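Local coordinates for protein beta-Ala-His dipeptidase (Homo sapiens, PDB 3DLJ) that hydrolyses Xaa-His dipeptides, carnosine and anserine above all, as a secreted peptidase that binds two zinc ions per subunit, at residues 28-31 with 32-36; 53-56 with 57-60; 142-145 with 146-149; 463-466 with 467-471. All coordinates share one frame; numbering follows the deposited sequence.

Contact 1 (28-31 with 32-36)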
# COMPACT_ATOMS: atom_id res chain seq x y z
N VAL A 28 -4.38 -14.07 16.96
CA VAL A 28 -4.21 -14.77 15.68
C VAL A 28 -5.52 -15.37 15.18
O VAL A 28 -5.73 -15.47 13.98
CB VAL A 28 -3.13 -15.91 15.79
CG1 VAL A 28 -3.19 -16.86 14.59
CG2 VAL A 28 -1.73 -15.33 15.94
N GLN A 29 -6.40 -15.77 16.10
CA GLN A 29 -7.71 -16.26 15.71
C GLN A 29 -8.61 -15.11 15.28
O GLN A 29 -9.39 -15.27 14.36
CB GLN A 29 -8.36 -17.09 16.85
CG GLN A 29 -9.81 -17.42 16.62
CD GLN A 29 -10.03 -18.44 15.50
OE1 GLN A 29 -9.19 -19.30 15.24
NE2 GLN A 29 -11.18 -18.34 14.84
N THR A 30 -8.52 -13.96 15.95
CA THR A 30 -9.27 -12.80 15.47
C THR A 30 -8.82 -12.43 14.05
O THR A 30 -9.65 -12.17 13.18
CB THR A 30 -9.14 -11.59 16.38
OG1 THR A 30 -9.61 -11.94 17.68
CG2 THR A 30 -9.97 -10.42 15.84
N LEU A 31 -7.51 -12.46 13.79
CA LEU A 31 -7.05 -12.18 12.45
C LEU A 31 -7.60 -13.18 11.43
O LEU A 31 -8.03 -12.79 10.35
CB LEU A 31 -5.52 -12.08 12.41
CG LEU A 31 -4.89 -11.78 11.04
CD1 LEU A 31 -5.45 -10.48 10.44
CD2 LEU A 31 -3.35 -11.73 11.14
N LYS A 32 -7.58 -14.47 11.77
CA LYS A 32 -8.18 -15.53 10.95
C LYS A 32 -9.65 -15.21 10.61
O LYS A 32 -10.07 -15.35 9.45
CB LYS A 32 -8.07 -16.88 11.69
CG LYS A 32 -8.60 -18.09 10.90
CD LYS A 32 -8.20 -19.40 11.58
CE LYS A 32 -8.17 -20.58 10.59
NZ LYS A 32 -9.51 -21.24 10.47
N GLU A 33 -10.40 -14.76 11.61
CA GLU A 33 -11.80 -14.36 11.44
C GLU A 33 -11.96 -13.11 10.60
O GLU A 33 -12.90 -13.02 9.81
CB GLU A 33 -12.49 -14.15 12.78
CG GLU A 33 -12.71 -15.42 13.57
CD GLU A 33 -13.03 -15.17 15.04
OE1 GLU A 33 -13.06 -16.16 15.80
OE2 GLU A 33 -13.23 -14.00 15.44
N TRP A 34 -11.08 -12.12 10.75
CA TRP A 34 -11.19 -10.91 9.91
C TRP A 34 -10.80 -11.18 8.45
O TRP A 34 -11.43 -10.66 7.56
CB TRP A 34 -10.40 -9.72 10.50
CG TRP A 34 -11.08 -9.03 11.66
CD1 TRP A 34 -11.93 -9.60 12.57
CD2 TRP A 34 -10.90 -7.67 12.07
NE1 TRP A 34 -12.31 -8.67 13.50
CE2 TRP A 34 -11.70 -7.47 13.22
CE3 TRP A 34 -10.15 -6.59 11.58
CZ2 TRP A 34 -11.79 -6.24 13.88
CZ3 TRP A 34 -10.23 -5.35 12.23
CH2 TRP A 34 -11.05 -5.19 13.38
N VAL A 35 -9.79 -12.01 8.23
CA VAL A 35 -9.33 -12.43 6.91
C VAL A 35 -10.39 -13.23 6.12
O VAL A 35 -10.49 -13.12 4.89
CB VAL A 35 -7.97 -13.24 7.03
CG1 VAL A 35 -7.74 -14.14 5.79
CG2 VAL A 35 -6.78 -12.28 7.25
N ALA A 36 -11.19 -14.03 6.83
CA ALA A 36 -12.26 -14.82 6.25
C ALA A 36 -13.45 -13.98 5.73
O ALA A 36 -14.28 -14.48 4.98
CB ALA A 36 -12.73 -15.88 7.26
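Successive turns of helix 24-35 carry side-chain contacts of i to i+4 spacing, one of them a hydrogen bond between Gln-29 and Glu-33. NE2 of Gln-29 donates to Glu-33 OE1 at 3.0 Å, with an N-H...O angle of 173°. The acceptor lies almost exactly in the amide plane, yet the donor reaches the carboxylate on its anti side and 28° out of its plane. Gln-29 manages this because CG stands anti to the backbone N (chi1 169°) and the chain then folds at chi2, bringing the amide back over the next turn. Beneath this exposed pair run the regular alpha-helical bonds, such as Trp-34 N to Thr-30 O at 2.8 Å.

On another side of the helix Thr-30 CG2 lies over a face of the Trp-34 indole in a CH-pi contact, 4.1 Å from the centroid of its five-membered ring. The two side chains run side by side in the same direction, while Thr-30 OG1 bonds back to Glu-26 O. The indole also packs on helix 46-65, against Met-55, Val-58 and Ala-59; with only an alanine methyl in place of the indole, a gap would probably open between the two helices and the Thr-30 methyl would lose its aromatic partner. Leu-31, which packs on helix 141-160, also meets Val-35, CD1 to CG2 at 3.9 Å, a branch-to-branch apolar contact.

Contact 2 (53-56 with 57-60)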
# COMPACT_ATOMS: atom_id res chain seq x y z
N PHE A 53 -19.06 -4.29 3.63
CA PHE A 53 -19.90 -3.59 4.61
C PHE A 53 -19.95 -4.34 5.94
O PHE A 53 -20.01 -3.71 7.00
CB PHE A 53 -21.34 -3.44 4.08
CG PHE A 53 -21.59 -2.17 3.30
CD1 PHE A 53 -21.15 -2.03 1.99
CD2 PHE A 53 -22.29 -1.11 3.90
CE1 PHE A 53 -21.39 -0.85 1.28
CE2 PHE A 53 -22.54 0.06 3.20
CZ PHE A 53 -22.09 0.20 1.89
N ARG A 54 -19.96 -5.67 5.87
CA ARG A 54 -19.98 -6.50 7.07
C ARG A 54 -18.67 -6.35 7.86
O ARG A 54 -18.70 -6.30 9.08
CB ARG A 54 -20.20 -7.96 6.73
CG ARG A 54 -20.56 -8.76 7.96
CD ARG A 54 -21.04 -10.13 7.61
NE ARG A 54 -19.95 -10.93 7.06
CZ ARG A 54 -19.14 -11.68 7.78
NH1 ARG A 54 -18.19 -12.36 7.15
NH2 ARG A 54 -19.26 -11.77 9.11
N MET A 55 -17.56 -6.26 7.13
CA MET A 55 -16.23 -5.97 7.68
C MET A 55 -16.20 -4.67 8.49
O MET A 55 -15.75 -4.66 9.63
CB MET A 55 -15.18 -5.93 6.54
CG MET A 55 -13.71 -5.80 7.00
SD MET A 55 -13.01 -7.22 7.87
CE MET A 55 -13.40 -6.84 9.61
N MET A 56 -16.65 -3.58 7.88
CA MET A 56 -16.74 -2.30 8.58
C MET A 56 -17.61 -2.40 9.82
O MET A 56 -17.30 -1.79 10.84
CB MET A 56 -17.24 -1.20 7.63
CG MET A 56 -16.37 -1.06 6.36
SD MET A 56 -14.61 -1.04 6.73
CE MET A 56 -14.43 0.61 7.43
N ALA A 57 -18.69 -3.18 9.74
CA ALA A 57 -19.59 -3.39 10.89
C ALA A 57 -18.93 -4.20 12.01
O ALA A 57 -19.11 -3.89 13.20
CB ALA A 57 -20.89 -4.05 10.42
N VAL A 58 -18.17 -5.22 11.64
CA VAL A 58 -17.42 -6.04 12.61
C VAL A 58 -16.34 -5.21 13.36
O VAL A 58 -16.19 -5.32 14.59
CB VAL A 58 -16.78 -7.28 11.92
CG1 VAL A 58 -15.72 -7.96 12.84
CG2 VAL A 58 -17.88 -8.28 11.53
N ALA A 59 -15.63 -4.38 12.60
CA ALA A 59 -14.67 -3.40 13.14
C ALA A 59 -15.31 -2.31 14.02
O ALA A 59 -14.77 -1.98 15.07
CB ALA A 59 -13.86 -2.76 12.00
N ALA A 60 -16.45 -1.76 13.60
CA ALA A 60 -17.18 -0.77 14.41
C ALA A 60 -17.57 -1.37 15.74
O ALA A 60 -17.48 -0.70 16.77
CB ALA A 60 -18.43 -0.29 13.69
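Ala-57, Met-56 and Val-58 bury the most surface where two turns of helix 46-65 follow each other, and each meets its neighbours differently. Ala-57 does so with backbone and one methyl: its N donates to Phe-53 O at 3.1 Å, and its CB rests 3.4 Å from Arg-54 O. Val-58 adds a true side-chain contact. With CG2 beside its own backbone N, that branch comes within 3.3 Å of Arg-54 O, whereas CB and CG1 are met by the terminal methyl of Met-55. The Met-55 chain, bent at both chi2 and chi3, swings round so that CE lies 4.1 Å from Val-58 CB, although the residue starts off pointing away from the following turn.

Met-56 takes part mainly through its carbonyl, which accepts from Ala-60 N at 2.9 Å. Bent likewise, its side chain leaves the helix on the buried side that looks toward His-110, a zinc ligand. Ala-60 and Ala-59, small and buried, pack on Ile-92 of strand 91-96. Arg-54 turns its charge to Glu-51 on the same helix, in a salt bridge.

With backbone bonds and dispersion alone joining the two halves, the side-chain contacts carry little directional preference, and the regularity of the helix here probably owes most to its backbone hydrogen bonds.

Contact 3 (142-145 with 146-149). With ZN (zinc ion), chain D; ZN (zinc ion), chain C.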
# COMPACT_ATOMS: atom_id res chain seq x y z
N THR A 142 -1.03 -8.98 5.94
CA THR A 142 -0.16 -7.80 6.11
C THR A 142 -0.86 -6.50 5.60
O THR A 142 -0.68 -5.43 6.17
CB THR A 142 1.22 -8.00 5.41
OG1 THR A 142 2.24 -7.34 6.18
CG2 THR A 142 1.23 -7.42 4.01
N ASP A 143 -1.67 -6.62 4.56
CA ASP A 143 -2.28 -5.46 3.86
C ASP A 143 -3.84 -5.50 3.83
O ASP A 143 -4.41 -5.97 2.85
CB ASP A 143 -1.71 -5.42 2.43
CG ASP A 143 -2.07 -4.15 1.66
OD1 ASP A 143 -2.58 -3.17 2.25
OD2 ASP A 143 -1.82 -4.15 0.43
N ASN A 144 -4.54 -5.01 4.85
CA ASN A 144 -3.99 -4.33 6.03
C ASN A 144 -4.63 -4.77 7.36
O ASN A 144 -4.66 -4.00 8.31
CB ASN A 144 -4.18 -2.82 5.84
CG ASN A 144 -3.34 -1.99 6.78
OD1 ASN A 144 -3.81 -0.98 7.31
ND2 ASN A 144 -2.08 -2.40 6.98
N LYS A 145 -5.13 -6.01 7.45
CA LYS A 145 -5.90 -6.46 8.64
C LYS A 145 -4.97 -6.79 9.82
O LYS A 145 -5.28 -6.45 10.96
CB LYS A 145 -6.81 -7.65 8.28
CG LYS A 145 -8.01 -7.24 7.39
CD LYS A 145 -8.67 -8.41 6.65
CE LYS A 145 -9.93 -7.93 5.95
NZ LYS A 145 -10.62 -9.03 5.18
N GLY A 146 -3.83 -7.40 9.53
CA GLY A 146 -2.79 -7.66 10.54
C GLY A 146 -2.38 -6.43 11.35
O GLY A 146 -2.50 -6.43 12.57
N PRO A 147 -1.84 -5.39 10.68
CA PRO A 147 -1.47 -4.18 11.40
C PRO A 147 -2.63 -3.37 12.02
O PRO A 147 -2.45 -2.74 13.06
CB PRO A 147 -0.68 -3.36 10.34
CG PRO A 147 -0.25 -4.33 9.34
CD PRO A 147 -1.42 -5.32 9.26
N VAL A 148 -3.81 -3.38 11.41
CA VAL A 148 -4.96 -2.76 12.08
C VAL A 148 -5.27 -3.48 13.39
O VAL A 148 -5.52 -2.83 14.42
CB VAL A 148 -6.23 -2.67 11.18
CG1 VAL A 148 -7.43 -2.16 11.99
CG2 VAL A 148 -5.99 -1.75 10.01
N LEU A 149 -5.25 -4.81 13.36
CA LEU A 149 -5.57 -5.61 14.55
C LEU A 149 -4.48 -5.54 15.59
O LEU A 149 -4.78 -5.59 16.77
CB LEU A 149 -5.88 -7.06 14.19
CG LEU A 149 -7.34 -7.29 13.78
CD1 LEU A 149 -7.55 -8.70 13.19
CD2 LEU A 149 -8.28 -7.06 14.98
ZN ZN D . -2.88 -1.24 2.43
ZN ZN C . -2.81 -2.63 -0.75
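Asn-144, which reaches forward to Pro-147 and Val-148, and Asp-143, which turns to the metals, both hold CG anti to the backbone N (chi1 -164° and -171°); a cis peptide bond lies between them, and the two groups go different ways. The Asn-144 amide crosses Val-148 at about a right angle, OD1 lying 3.6 Å from CG2 of that valine. Its ND2 sits against the proline ring, at the same distance from Pro-147 CG. ND2 also donates to Ser-205 O, with a weak bond to Thr-142 O besides. Replaced by alanine, Asn-144 would lose its amide, and Ser-205 O would probably be left without this donor and a gap opened beside Pro-147 and Val-148.

Pro-147 has no N-H to give the preceding turn, and its CD packs 3.2 Å from Thr-142 O where the helix kinks. Bonding resumes at once, Val-148 N to Asn-144 O at 3.3 Å and then Leu-149 N to Lys-145 O at 2.9 Å. Lys-145, extended beyond CG, carries NZ to Ser-39 OG.

Asp-143 OD1 binds one zinc ion at 2.0 Å together with His-110 and Asp-206; OD2 binds the other at 2.2 Å together with Glu-178 and His-456. One carboxylate bridging two zinc ions, followed by a cis peptide, is characteristic of the two-zinc centre of M20 peptidases and their relatives.

Contact 4 (463-466 with 467-471)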
# COMPACT_ATOMS: atom_id res chain seq x y z
N ASN A 463 4.16 -12.54 9.23
CA ASN A 463 4.77 -13.40 10.26
C ASN A 463 4.10 -13.23 11.62
O ASN A 463 3.81 -12.11 12.04
CB ASN A 463 6.28 -13.13 10.39
CG ASN A 463 7.03 -13.33 9.09
OD1 ASN A 463 6.56 -14.01 8.19
ND2 ASN A 463 8.20 -12.72 8.98
N ARG A 464 3.85 -14.35 12.32
CA ARG A 464 3.32 -14.29 13.69
C ARG A 464 4.17 -13.37 14.58
O ARG A 464 3.63 -12.58 15.37
CB ARG A 464 3.22 -15.69 14.32
CG ARG A 464 2.77 -15.68 15.77
CD ARG A 464 2.93 -17.03 16.48
NE ARG A 464 1.80 -17.91 16.20
CZ ARG A 464 0.70 -18.02 16.94
NH1 ARG A 464 -0.24 -18.86 16.56
NH2 ARG A 464 0.54 -17.31 18.05
N TRP A 465 5.49 -13.46 14.44
CA TRP A 465 6.40 -12.66 15.25
C TRP A 465 6.20 -11.16 15.01
O TRP A 465 6.14 -10.38 15.97
CB TRP A 465 7.83 -13.07 14.97
CG TRP A 465 8.87 -12.41 15.81
CD1 TRP A 465 9.27 -12.77 17.08
CD2 TRP A 465 9.71 -11.31 15.42
NE1 TRP A 465 10.29 -11.94 17.50
CE2 TRP A 465 10.58 -11.05 16.51
CE3 TRP A 465 9.80 -10.52 14.26
CZ2 TRP A 465 11.54 -10.01 16.47
CZ3 TRP A 465 10.76 -9.49 14.23
CH2 TRP A 465 11.61 -9.26 15.32
N ASN A 466 6.08 -10.77 13.74
CA ASN A 466 5.80 -9.39 13.36
C ASN A 466 4.47 -8.87 13.87
O ASN A 466 4.37 -7.73 14.32
CB ASN A 466 5.84 -9.22 11.86
CG ASN A 466 7.22 -9.37 11.30
OD1 ASN A 466 7.87 -10.39 11.48
ND2 ASN A 466 7.66 -8.35 10.57
N TYR A 467 3.45 -9.72 13.79
CA TYR A 467 2.10 -9.39 14.24
C TYR A 467 2.01 -9.22 15.76
O TYR A 467 1.38 -8.30 16.25
CB TYR A 467 1.14 -10.49 13.75
CG TYR A 467 -0.31 -10.38 14.17
CD1 TYR A 467 -1.07 -9.23 13.87
CD2 TYR A 467 -0.94 -11.44 14.83
CE1 TYR A 467 -2.42 -9.13 14.24
CE2 TYR A 467 -2.29 -11.36 15.19
CZ TYR A 467 -3.03 -10.19 14.88
OH TYR A 467 -4.38 -10.09 15.25
N ILE A 468 2.66 -10.12 16.49
CA ILE A 468 2.64 -10.13 17.96
C ILE A 468 3.61 -9.14 18.57
O ILE A 468 3.23 -8.36 19.45
CB ILE A 468 2.88 -11.55 18.50
CG1 ILE A 468 1.75 -12.48 18.03
CG2 ILE A 468 2.96 -11.55 20.03
CD1 ILE A 468 0.32 -12.02 18.40
N GLU A 469 4.86 -9.14 18.11
CA GLU A 469 5.85 -8.15 18.53
C GLU A 469 5.47 -6.74 18.13
O GLU A 469 5.81 -5.78 18.83
CB GLU A 469 7.24 -8.51 18.01
CG GLU A 469 7.82 -9.80 18.63
CD GLU A 469 7.90 -9.77 20.18
OE1 GLU A 469 7.33 -10.66 20.86
OE2 GLU A 469 8.54 -8.87 20.74
N GLY A 470 4.74 -6.61 17.01
CA GLY A 470 4.23 -5.33 16.53
C GLY A 470 3.12 -4.77 17.39
O GLY A 470 2.98 -3.57 17.51
N THR A 471 2.31 -5.65 17.97
CA THR A 471 1.35 -5.28 19.00
C THR A 471 2.03 -4.63 20.21
O THR A 471 1.55 -3.61 20.73
CB THR A 471 0.49 -6.52 19.44
OG1 THR A 471 -0.06 -7.18 18.29
CG2 THR A 471 -0.62 -6.11 20.40
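One face of the Trp-465 indole is covered by Glu-469, whose CG lies 3.5 Å above the ring plane, displaced toward the rim; Asn-466 OD1 lies at the ring's edge, in its plane. CG stands 3.6 Å from the centroid of the five-membered ring and only 15° off the normal, which qualifies the approach as CH-pi. The aliphatic part of the glutamate thus does the touching, while its carboxylate, with a plane 22° from that of the indole, goes on to a salt bridge between OE1 and Lys-472. Trp-465 brings its ring under this chain by setting CG anti to the backbone N (chi1 -175°). Phe-416 of helix 403-416 meets the same indole with its ring steeply inclined.

A second i to i+4 pair runs alongside: Arg-464 CG and Ile-468 CG1 are 4.0 Å apart, the two chains pointing the same way. The arginine's charged end is held by Glu-131 and Asp-25. Tyr-467 heads toward helix 24-35 instead, where its OH bonds to Phe-27 O. Behind it the Tyr-467 carbonyl takes two donors from Thr-471, OG1 at 2.7 Å and the backbone N.

Asn-463 occupies the N-cap position without a side-chain capping bond, and its carbonyl accepts from Tyr-467 N at 3.0 Å. These are the first two turns of an alpha helix entered directly from a strand, 461-463 into the chain's last helix.

In the fold
All four contacts are neighbouring turns within single helices, and the helices pack against one another. Contact 3 is the wholly buried one, the nearest of the four to the centre of the chain, about 11 Å from it, and alone holds metal; the other three are partly buried, with some exposed residues. Contact 1 touches each of the others: Trp-34 links it to contact 2, Leu-31 to contact 3 through Leu-149, and Val-28 to contact 4. Contacts 2 and 3 also touch, Met-55 against Lys-145. Contacts 3 and 4 meet through Tyr-467, whereas contacts 2 and 4 stay about 11 Å apart at their nearest atoms. Contacts 1 and 4 each pair a tryptophan face with an aliphatic carbon; the side-chain contacts of contact 2 are apolar.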